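Local coordinates for protein alpha-glucosidase (Bacteroides thetaiotaomicron, PDB 5XFM) that hydrolyses beta-L-arabinopyranosides and alpha-galactosides as a bifunctional, calcium-containing glycoside hydrolase of family 97, at residues R293-W299 and Y326-D332; D332-D336 and F359-S363. The protein carries 1 engineered substitution. One frame throughout, in Å; residues are numbered along the deposited sequence.

How the contacts relate
Contact 1 precedes contact 2 along the chain, their centres about 14 Å apart. Both belong to one parallel sheet in which strands 295-299, 328-331 and 357-363 are successive neighbours; helices 311-324 and 341-353 lie between them in sequence, as expected for the family's TIM barrel. Asp332 is shared, ending 326-332 and beginning 332-336. Probable backbone hydrogen bonds, Ile331 N to Phe359 O (3.0 Å) and Phe359 N to Ala329 O (3.0 Å), join the contacts. Contact 1 pairs the first two strands, whereas contact 2 folds the turn after the second onto the third. Trp299 and Trp361 side chains lie about 8 Å from the calcium ion, so these consecutive beta-alpha units probably border the active site.

Contact 1: residues R293-W299 and Y326-D332; sequences RFGRGTW and YEYALID
Strand 295-299 pairs in parallel with strand 328-331, axes 4.3 Å apart and crossing at -41°, Gly297 facing Tyr328. Three backbone bonds set this register: Tyr328 N to Arg296 O (2.8 Å), Thr298 N to Tyr328 O (3.0 Å) and Leu330 N to Thr298 O (2.9 Å). Helix 311-324 connects them, a TIM-barrel beta-alpha-beta unit; its Tyr317 O accepts from Thr298 OG1. Glu327 OE1 accepts from Arg296 N and, in a salt bridge, from its folded-back NE (chi1 m, chi2 p, chi3 p), each 3.0 Å; Arg296 NH1 and NH2 bond weakly to Val550 O and Gly325 O. Gly295 (phi/psi 157/-136) must be glycine: a CB would jam against the preceding carbonyl O and lie 2.2 Å from Glu327 OE1. Arg296 CB lies 3.4 Å over the Tyr326 ring centroid; Tyr326 OH bonds to Met547 O. Arg293 O accepts a very short 2.5 Å bond from Tyr328 OH. Trp299 NE1 donates to Asp332 OD2 (2.7 Å), and Leu330 CD2 makes a CH-pi contact over its five-membered ring, 3.5 Å from the centroid.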
ATOM      1  N   ARG A 293      10.410 -12.679  12.066  1.00 23.39           N
ATOM      2  CA  ARG A 293       9.864 -12.035  13.248  1.00 29.51           C
ATOM      3  C   ARG A 293       9.595 -10.557  12.981  1.00 30.27           C
ATOM      4  O   ARG A 293      10.489  -9.813  12.584  1.00 28.26           O
ATOM      5  CB  ARG A 293      10.827 -12.214  14.425  1.00 31.41           C
ATOM      6  CG  ARG A 293      10.359 -11.611  15.740  1.00 37.46           C
ATOM      7  CD  ARG A 293      11.466 -11.697  16.789  1.00 44.57           C
ATOM      8  NE  ARG A 293      11.067 -11.149  18.082  1.00 44.93           N
ATOM      9  CZ  ARG A 293      11.869 -11.084  19.140  1.00 52.00           C
ATOM     10  NH1 ARG A 293      13.111 -11.541  19.061  1.00 54.01           N
ATOM     11  NH2 ARG A 293      11.427 -10.574  20.281  1.00 55.22           N
ATOM     12  N   PHE A 294       8.346 -10.140  13.163  1.00 26.89           N
ATOM     13  CA  PHE A 294       7.988  -8.755  12.905  1.00 27.28           C
ATOM     14  C   PHE A 294       7.990  -7.952  14.201  1.00 29.20           C
ATOM     15  O   PHE A 294       8.147  -8.513  15.287  1.00 27.21           O
ATOM     16  CB  PHE A 294       6.618  -8.676  12.225  1.00 25.09           C
ATOM     17  CG  PHE A 294       6.424  -9.706  11.150  1.00 27.40           C
ATOM     18  CD1 PHE A 294       7.313  -9.797  10.089  1.00 27.95           C
ATOM     19  CD2 PHE A 294       5.348 -10.575  11.193  1.00 24.02           C
ATOM     20  CE1 PHE A 294       7.139 -10.749   9.101  1.00 24.01           C
ATOM     21  CE2 PHE A 294       5.163 -11.523  10.202  1.00 23.76           C
ATOM     22  CZ  PHE A 294       6.061 -11.608   9.155  1.00 21.87           C
ATOM     23  N   GLY A 295       7.824  -6.638  14.085  1.00 24.85           N
ATOM     24  CA  GLY A 295       7.769  -5.794  15.262  1.00 24.17           C
ATOM     25  C   GLY A 295       8.121  -4.335  15.065  1.00 25.32           C
ATOM     26  O   GLY A 295       7.738  -3.708  14.076  1.00 26.12           O
ATOM     27  N   ARG A 296       8.920  -3.817  15.989  1.00 26.35           N
ATOM     28  CA  ARG A 296       9.121  -2.383  16.137  1.00 21.72           C
ATOM     29  C   ARG A 296      10.593  -2.044  16.038  1.00 28.70           C
ATOM     30  O   ARG A 296      11.450  -2.800  16.504  1.00 28.56           O
ATOM     31  CB  ARG A 296       8.581  -1.891  17.481  1.00 26.24           C
ATOM     32  CG  ARG A 296       7.075  -1.897  17.635  1.00 26.69           C
ATOM     33  CD  ARG A 296       6.565  -3.269  18.033  1.00 30.50           C
ATOM     34  NE  ARG A 296       7.273  -3.801  19.193  1.00 32.04           N
ATOM     35  CZ  ARG A 296       6.933  -3.566  20.455  1.00 38.84           C
ATOM     36  NH1 ARG A 296       5.889  -2.794  20.735  1.00 39.25           N
ATOM     37  NH2 ARG A 296       7.640  -4.101  21.441  1.00 42.07           N
ATOM     38  N   GLY A 297      10.888  -0.914  15.409  1.00 29.08           N
ATOM     39  CA  GLY A 297      12.256  -0.463  15.278  1.00 24.91           C
ATOM     40  C   GLY A 297      12.449   0.965  15.740  1.00 27.09           C
ATOM     41  O   GLY A 297      11.513   1.766  15.741  1.00 23.34           O
ATOM     42  N   THR A 298      13.661   1.271  16.186  1.00 26.68           N
ATOM     43  CA  THR A 298      14.058   2.655  16.388  1.00 24.23           C
ATOM     44  C   THR A 298      14.839   3.111  15.161  1.00 21.80           C
ATOM     45  O   THR A 298      15.456   2.303  14.463  1.00 20.12           O
ATOM     46  CB  THR A 298      14.890   2.845  17.664  1.00 21.23           C
ATOM     47  OG1 THR A 298      16.022   1.971  17.630  1.00 22.72           O
ATOM     48  CG2 THR A 298      14.048   2.529  18.889  1.00 25.64           C
ATOM     49  N   TRP A 299      14.835   4.411  14.915  1.00 18.80           N
ATOM     50  CA  TRP A 299      15.246   4.921  13.621  1.00 21.79           C
ATOM     51  C   TRP A 299      15.807   6.321  13.792  1.00 22.71           C
ATOM     52  O   TRP A 299      15.049   7.279  13.946  1.00 22.47           O
ATOM     53  CB  TRP A 299      14.045   4.915  12.667  1.00 18.10           C
ATOM     54  CG  TRP A 299      14.328   5.357  11.266  1.00 17.82           C
ATOM     55  CD1 TRP A 299      15.516   5.271  10.596  1.00 15.42           C
ATOM     56  CD2 TRP A 299      13.388   5.926  10.346  1.00 17.86           C
ATOM     57  NE1 TRP A 299      15.376   5.765   9.318  1.00 15.97           N
ATOM     58  CE2 TRP A 299      14.079   6.174   9.141  1.00 19.45           C
ATOM     59  CE3 TRP A 299      12.031   6.258  10.429  1.00 17.62           C
ATOM     60  CZ2 TRP A 299      13.455   6.732   8.022  1.00 19.92           C
ATOM     61  CZ3 TRP A 299      11.415   6.823   9.320  1.00 16.07           C
ATOM     62  CH2 TRP A 299      12.126   7.049   8.131  1.00 15.68           C
ATOM     63  N   TYR A 326      12.023  -2.753  22.007  1.00 27.68           N
ATOM     64  CA  TYR A 326      11.801  -2.887  20.572  1.00 30.13           C
ATOM     65  C   TYR A 326      12.719  -3.946  19.978  1.00 32.27           C
ATOM     66  O   TYR A 326      13.855  -4.125  20.431  1.00 28.34           O
ATOM     67  CB  TYR A 326      11.996  -1.547  19.857  1.00 27.37           C
ATOM     68  CG  TYR A 326      10.780  -0.646  19.918  1.00 31.40           C
ATOM     69  CD1 TYR A 326       9.703  -0.956  20.742  1.00 27.21           C
ATOM     70  CD2 TYR A 326      10.696   0.498  19.133  1.00 26.80           C
ATOM     71  CE1 TYR A 326       8.588  -0.143  20.797  1.00 27.52           C
ATOM     72  CE2 TYR A 326       9.583   1.316  19.181  1.00 27.28           C
ATOM     73  CZ  TYR A 326       8.534   0.990  20.014  1.00 27.46           C
ATOM     74  OH  TYR A 326       7.426   1.799  20.066  1.00 23.87           O
ATOM     75  N   GLU A 327      12.207  -4.650  18.972  1.00 23.72           N
ATOM     76  CA  GLU A 327      12.927  -5.750  18.338  1.00 28.10           C
ATOM     77  C   GLU A 327      14.061  -5.300  17.433  1.00 23.21           C
ATOM     78  O   GLU A 327      15.050  -6.015  17.275  1.00 26.80           O
ATOM     79  CB  GLU A 327      11.969  -6.638  17.539  1.00 24.83           C
ATOM     80  CG  GLU A 327      10.983  -7.428  18.382  1.00 28.88           C
ATOM     81  CD  GLU A 327       9.902  -6.567  19.003  1.00 33.05           C
ATOM     82  OE1 GLU A 327       9.401  -5.652  18.315  1.00 30.22           O
ATOM     83  OE2 GLU A 327       9.552  -6.808  20.178  1.00 33.77           O
ATOM     84  N   TYR A 328      13.906  -4.144  16.801  1.00 23.06           N
ATOM     85  CA  TYR A 328      14.846  -3.746  15.759  1.00 20.18           C
ATOM     86  C   TYR A 328      15.383  -2.330  15.912  1.00 26.43           C
ATOM     87  O   TYR A 328      14.826  -1.503  16.639  1.00 25.12           O
ATOM     88  CB  TYR A 328      14.197  -3.916  14.381  1.00 22.60           C
ATOM     89  CG  TYR A 328      13.820  -5.357  14.090  1.00 20.63           C
ATOM     90  CD1 TYR A 328      14.799  -6.336  13.946  1.00 22.53           C
ATOM     91  CD2 TYR A 328      12.490  -5.744  14.005  1.00 23.53           C
ATOM     92  CE1 TYR A 328      14.462  -7.652  13.701  1.00 22.64           C
ATOM     93  CE2 TYR A 328      12.143  -7.060  13.760  1.00 22.38           C
ATOM     94  CZ  TYR A 328      13.130  -8.007  13.611  1.00 20.16           C
ATOM     95  OH  TYR A 328      12.788  -9.315  13.372  1.00 22.79           O
ATOM     96  N   ALA A 329      16.514  -2.097  15.256  1.00 24.67           N
ATOM     97  CA  ALA A 329      17.032  -0.765  15.011  1.00 19.07           C
ATOM     98  C   ALA A 329      17.408  -0.643  13.537  1.00 20.35           C
ATOM     99  O   ALA A 329      18.147  -1.474  13.004  1.00 22.53           O
ATOM    100  CB  ALA A 329      18.238  -0.470  15.901  1.00 19.42           C
ATOM    101  N   LEU A 330      16.890   0.390  12.883  1.00 25.23           N
ATOM    102  CA  LEU A 330      17.188   0.655  11.478  1.00 21.28           C
ATOM    103  C   LEU A 330      18.342   1.641  11.334  1.00 22.81           C
ATOM    104  O   LEU A 330      18.269   2.762  11.830  1.00 24.47           O
ATOM    105  CB  LEU A 330      15.951   1.201  10.761  1.00 18.62           C
ATOM    106  CG  LEU A 330      16.186   1.842   9.387  1.00 22.05           C
ATOM    107  CD1 LEU A 330      16.789   0.853   8.383  1.00 18.25           C
ATOM    108  CD2 LEU A 330      14.893   2.444   8.846  1.00 17.47           C
ATOM    109  N   ILE A 331      19.415   1.208  10.679  1.00 22.12           N
ATOM    110  CA  ILE A 331      20.538   2.091  10.381  1.00 21.89           C
ATOM    111  C   ILE A 331      20.427   2.549   8.928  1.00 20.20           C
ATOM    112  O   ILE A 331      20.423   1.725   8.014  1.00 20.20           O
ATOM    113  CB  ILE A 331      21.893   1.397  10.636  1.00 20.79           C
ATOM    114  CG1 ILE A 331      21.980   0.929  12.095  1.00 25.89           C
ATOM    115  CG2 ILE A 331      23.047   2.329  10.290  1.00 20.43           C
ATOM    116  CD1 ILE A 331      23.316   0.287  12.469  1.00 23.36           C
ATOM    117  N   ASP A 332      20.342   3.863   8.717  1.00 26.09           N
ATOM    118  CA  ASP A 332      19.926   4.401   7.421  1.00 18.74           C
ATOM    119  C   ASP A 332      21.123   4.705   6.513  1.00 19.29           C
ATOM    120  O   ASP A 332      22.221   4.202   6.746  1.00 24.91           O
ATOM    121  CB  ASP A 332      19.072   5.652   7.629  1.00 19.57           C
ATOM    122  CG  ASP A 332      17.918   5.755   6.628  1.00 23.02           C
ATOM    123  OD1 ASP A 332      18.135   6.107   5.446  1.00 20.94           O
ATOM    124  OD2 ASP A 332      16.776   5.480   7.044  1.00 23.60           O
TER

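Contact 2: residues D332-D336 and F359-S363; sequences DNWWD and FLWYS
The Trp361 indole, chi1 t, lies flat against Asn333: Asn333 CB stands 3.7 Å from the centroid of its six-membered ring, 8° off the normal, a CH-pi contact over the face. This is the turn at the C-terminal end of a TIM-barrel strand, the end where barrel glycosidases characteristically keep their active sites. Asp332 and Trp361 are nearest in the backbone (CA to CA 4.9 Å). From Asp332 the chain makes a type II beta turn to Trp335, Trp334 taking phi/psi 78/-3 at the N-cap of helix 335-338. Asn333 N, 3.6 Å above Trp361 CG, bonds back to Asp332 OD1 (2.8 Å), and that same oxygen lies over the ring, 3.3 Å from Trp361 CD1. Asp332 OD2 is taken by Trp299 NE1.

On the outer side of strand 357-363, where helices 341-353 and 382-395 pack, Trp335 (chi1 p, chi2 -99°) wedges its indole against the strand. Leu360 CD1 sits over its six-membered ring, 4.2 Å from the centroid and 26° off the normal. The edge of that ring meets the face of Tyr362 in an offset edge-to-face pair, centroids 5.8 Å apart and planes at 77°. With strand 328-331 ended, the Trp361 carbonyl finds its donor in a side chain: Trp335 NE1 bonds to Trp361 O at 2.8 Å, with an N-H...O angle of 155°.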
ATOM      1  N   ASP A 332      20.342   3.863   8.717  1.00 26.09           N
ATOM      2  CA  ASP A 332      19.926   4.401   7.421  1.00 18.74           C
ATOM      3  C   ASP A 332      21.123   4.705   6.513  1.00 19.29           C
ATOM      4  O   ASP A 332      22.221   4.202   6.746  1.00 24.91           O
ATOM      5  CB  ASP A 332      19.072   5.652   7.629  1.00 19.57           C
ATOM      6  CG  ASP A 332      17.918   5.755   6.628  1.00 23.02           C
ATOM      7  OD1 ASP A 332      18.135   6.107   5.446  1.00 20.94           O
ATOM      8  OD2 ASP A 332      16.776   5.480   7.044  1.00 23.60           O
ATOM      9  N   ASN A 333      20.904   5.518   5.476  1.00 18.38           N
ATOM     10  CA  ASN A 333      21.927   5.798   4.461  1.00 20.64           C
ATOM     11  C   ASN A 333      23.258   6.343   5.006  1.00 21.53           C
ATOM     12  O   ASN A 333      23.298   6.879   6.107  1.00 18.06           O
ATOM     13  CB  ASN A 333      21.380   6.789   3.431  1.00 26.28           C
ATOM     14  CG  ASN A 333      20.902   8.093   4.062  1.00 23.53           C
ATOM     15  OD1 ASN A 333      21.238   8.417   5.202  1.00 28.08           O
ATOM     16  ND2 ASN A 333      20.127   8.852   3.308  1.00 23.24           N
ATOM     17  N   TRP A 334      24.315   6.182   4.202  1.00 20.07           N
ATOM     18  CA  TRP A 334      25.711   6.575   4.470  1.00 21.48           C
ATOM     19  C   TRP A 334      26.499   5.653   5.406  1.00 22.21           C
ATOM     20  O   TRP A 334      27.688   5.895   5.632  1.00 28.29           O
ATOM     21  CB  TRP A 334      25.813   8.002   5.036  1.00 23.06           C
ATOM     22  CG  TRP A 334      25.303   9.076   4.139  1.00 19.20           C
ATOM     23  CD1 TRP A 334      24.211   9.871   4.352  1.00 18.52           C
ATOM     24  CD2 TRP A 334      25.846   9.470   2.876  1.00 15.62           C
ATOM     25  NE1 TRP A 334      24.051  10.744   3.306  1.00 16.30           N
ATOM     26  CE2 TRP A 334      25.038  10.517   2.384  1.00 15.54           C
ATOM     27  CE3 TRP A 334      26.935   9.043   2.113  1.00 16.08           C
ATOM     28  CZ2 TRP A 334      25.288  11.144   1.164  1.00 15.19           C
ATOM     29  CZ3 TRP A 334      27.181   9.666   0.899  1.00 18.69           C
ATOM     30  CH2 TRP A 334      26.358  10.704   0.435  1.00 18.90           C
ATOM     31  N   TRP A 335      25.877   4.612   5.950  1.00 21.00           N
ATOM     32  CA  TRP A 335      26.551   3.820   6.987  1.00 26.66           C
ATOM     33  C   TRP A 335      27.807   3.096   6.495  1.00 29.18           C
ATOM     34  O   TRP A 335      28.765   2.912   7.252  1.00 22.84           O
ATOM     35  CB  TRP A 335      25.591   2.800   7.616  1.00 19.27           C
ATOM     36  CG  TRP A 335      25.146   1.679   6.719  1.00 25.31           C
ATOM     37  CD1 TRP A 335      23.962   1.595   6.041  1.00 23.22           C
ATOM     38  CD2 TRP A 335      25.857   0.462   6.432  1.00 20.95           C
ATOM     39  NE1 TRP A 335      23.902   0.416   5.339  1.00 19.82           N
ATOM     40  CE2 TRP A 335      25.051  -0.296   5.562  1.00 18.79           C
ATOM     41  CE3 TRP A 335      27.099  -0.050   6.816  1.00 20.80           C
ATOM     42  CZ2 TRP A 335      25.446  -1.538   5.071  1.00 21.75           C
ATOM     43  CZ3 TRP A 335      27.493  -1.281   6.325  1.00 22.91           C
ATOM     44  CH2 TRP A 335      26.668  -2.012   5.461  1.00 22.56           C
ATOM     45  N   ASP A 336      27.819   2.699   5.228  1.00 25.54           N
ATOM     46  CA  ASP A 336      28.951   1.932   4.717  1.00 27.99           C
ATOM     47  C   ASP A 336      30.205   2.778   4.621  1.00 24.31           C
ATOM     48  O   ASP A 336      31.317   2.260   4.640  1.00 30.32           O
ATOM     49  CB  ASP A 336      28.635   1.351   3.343  1.00 24.43           C
ATOM     50  CG  ASP A 336      28.493   2.426   2.291  1.00 25.15           C
ATOM     51  OD1 ASP A 336      27.714   3.369   2.526  1.00 25.16           O
ATOM     52  OD2 ASP A 336      29.183   2.353   1.253  1.00 25.32           O
ATOM     53  N   PHE A 359      18.268  -3.653  10.975  1.00 24.26           N
ATOM     54  CA  PHE A 359      17.952  -3.518   9.558  1.00 23.98           C
ATOM     55  C   PHE A 359      18.976  -2.569   8.970  1.00 20.94           C
ATOM     56  O   PHE A 359      19.289  -1.544   9.584  1.00 19.62           O
ATOM     57  CB  PHE A 359      16.544  -2.969   9.341  1.00 16.99           C
ATOM     58  CG  PHE A 359      15.468  -4.007   9.353  1.00 24.00           C
ATOM     59  CD1 PHE A 359      15.219  -4.752  10.491  1.00 22.44           C
ATOM     60  CD2 PHE A 359      14.652  -4.192   8.242  1.00 26.35           C
ATOM     61  CE1 PHE A 359      14.209  -5.686  10.515  1.00 22.17           C
ATOM     62  CE2 PHE A 359      13.633  -5.126   8.261  1.00 21.40           C
ATOM     63  CZ  PHE A 359      13.411  -5.874   9.396  1.00 24.10           C
ATOM     64  N   LEU A 360      19.512  -2.899   7.803  1.00 18.74           N
ATOM     65  CA  LEU A 360      20.461  -2.006   7.148  1.00 19.43           C
ATOM     66  C   LEU A 360      19.920  -1.446   5.832  1.00 23.64           C
ATOM     67  O   LEU A 360      19.254  -2.157   5.062  1.00 16.77           O
ATOM     68  CB  LEU A 360      21.793  -2.718   6.909  1.00 18.49           C
ATOM     69  CG  LEU A 360      22.528  -3.167   8.172  1.00 22.23           C
ATOM     70  CD1 LEU A 360      23.892  -3.746   7.826  1.00 17.52           C
ATOM     71  CD2 LEU A 360      22.664  -2.002   9.142  1.00 21.87           C
ATOM     72  N   TRP A 361      20.201  -0.158   5.612  1.00 20.61           N
ATOM     73  CA  TRP A 361      19.814   0.583   4.411  1.00 20.25           C
ATOM     74  C   TRP A 361      20.724   0.275   3.228  1.00 22.95           C
ATOM     75  O   TRP A 361      21.953   0.267   3.355  1.00 16.41           O
ATOM     76  CB  TRP A 361      19.841   2.095   4.689  1.00 18.42           C
ATOM     77  CG  TRP A 361      19.241   2.962   3.602  1.00 18.99           C
ATOM     78  CD1 TRP A 361      17.965   3.462   3.564  1.00 21.79           C
ATOM     79  CD2 TRP A 361      19.896   3.464   2.423  1.00 17.42           C
ATOM     80  NE1 TRP A 361      17.784   4.225   2.432  1.00 15.10           N
ATOM     81  CE2 TRP A 361      18.952   4.242   1.716  1.00 18.84           C
ATOM     82  CE3 TRP A 361      21.181   3.323   1.894  1.00 15.06           C
ATOM     83  CZ2 TRP A 361      19.258   4.876   0.514  1.00 18.90           C
ATOM     84  CZ3 TRP A 361      21.479   3.948   0.699  1.00 17.81           C
ATOM     85  CH2 TRP A 361      20.523   4.714   0.021  1.00 20.88           C
ATOM     86  N   TYR A 362      20.113   0.001   2.082  1.00 20.59           N
ATOM     87  CA  TYR A 362      20.841  -0.121   0.822  1.00 19.37           C
ATOM     88  C   TYR A 362      20.149   0.672  -0.270  1.00 18.85           C
ATOM     89  O   TYR A 362      18.925   0.783  -0.270  1.00 18.24           O
ATOM     90  CB  TYR A 362      20.960  -1.592   0.398  1.00 22.28           C
ATOM     91  CG  TYR A 362      22.014  -2.378   1.143  1.00 22.23           C
ATOM     92  CD1 TYR A 362      21.771  -2.871   2.418  1.00 19.66           C
ATOM     93  CD2 TYR A 362      23.255  -2.635   0.564  1.00 20.81           C
ATOM     94  CE1 TYR A 362      22.737  -3.590   3.102  1.00 20.82           C
ATOM     95  CE2 TYR A 362      24.227  -3.352   1.241  1.00 19.04           C
ATOM     96  CZ  TYR A 362      23.961  -3.825   2.509  1.00 19.33           C
ATOM     97  OH  TYR A 362      24.922  -4.537   3.185  1.00 24.07           O
ATOM     98  N   SER A 363      20.916   1.211  -1.214  1.00 22.18           N
ATOM     99  CA  SER A 363      20.308   1.713  -2.439  1.00 17.12           C
ATOM    100  C   SER A 363      20.169   0.552  -3.412  1.00 21.06           C
ATOM    101  O   SER A 363      21.088  -0.258  -3.561  1.00 22.50           O
ATOM    102  CB  SER A 363      21.123   2.843  -3.071  1.00 21.04           C
ATOM    103  OG  SER A 363      20.420   3.412  -4.176  1.00 15.54           O
TER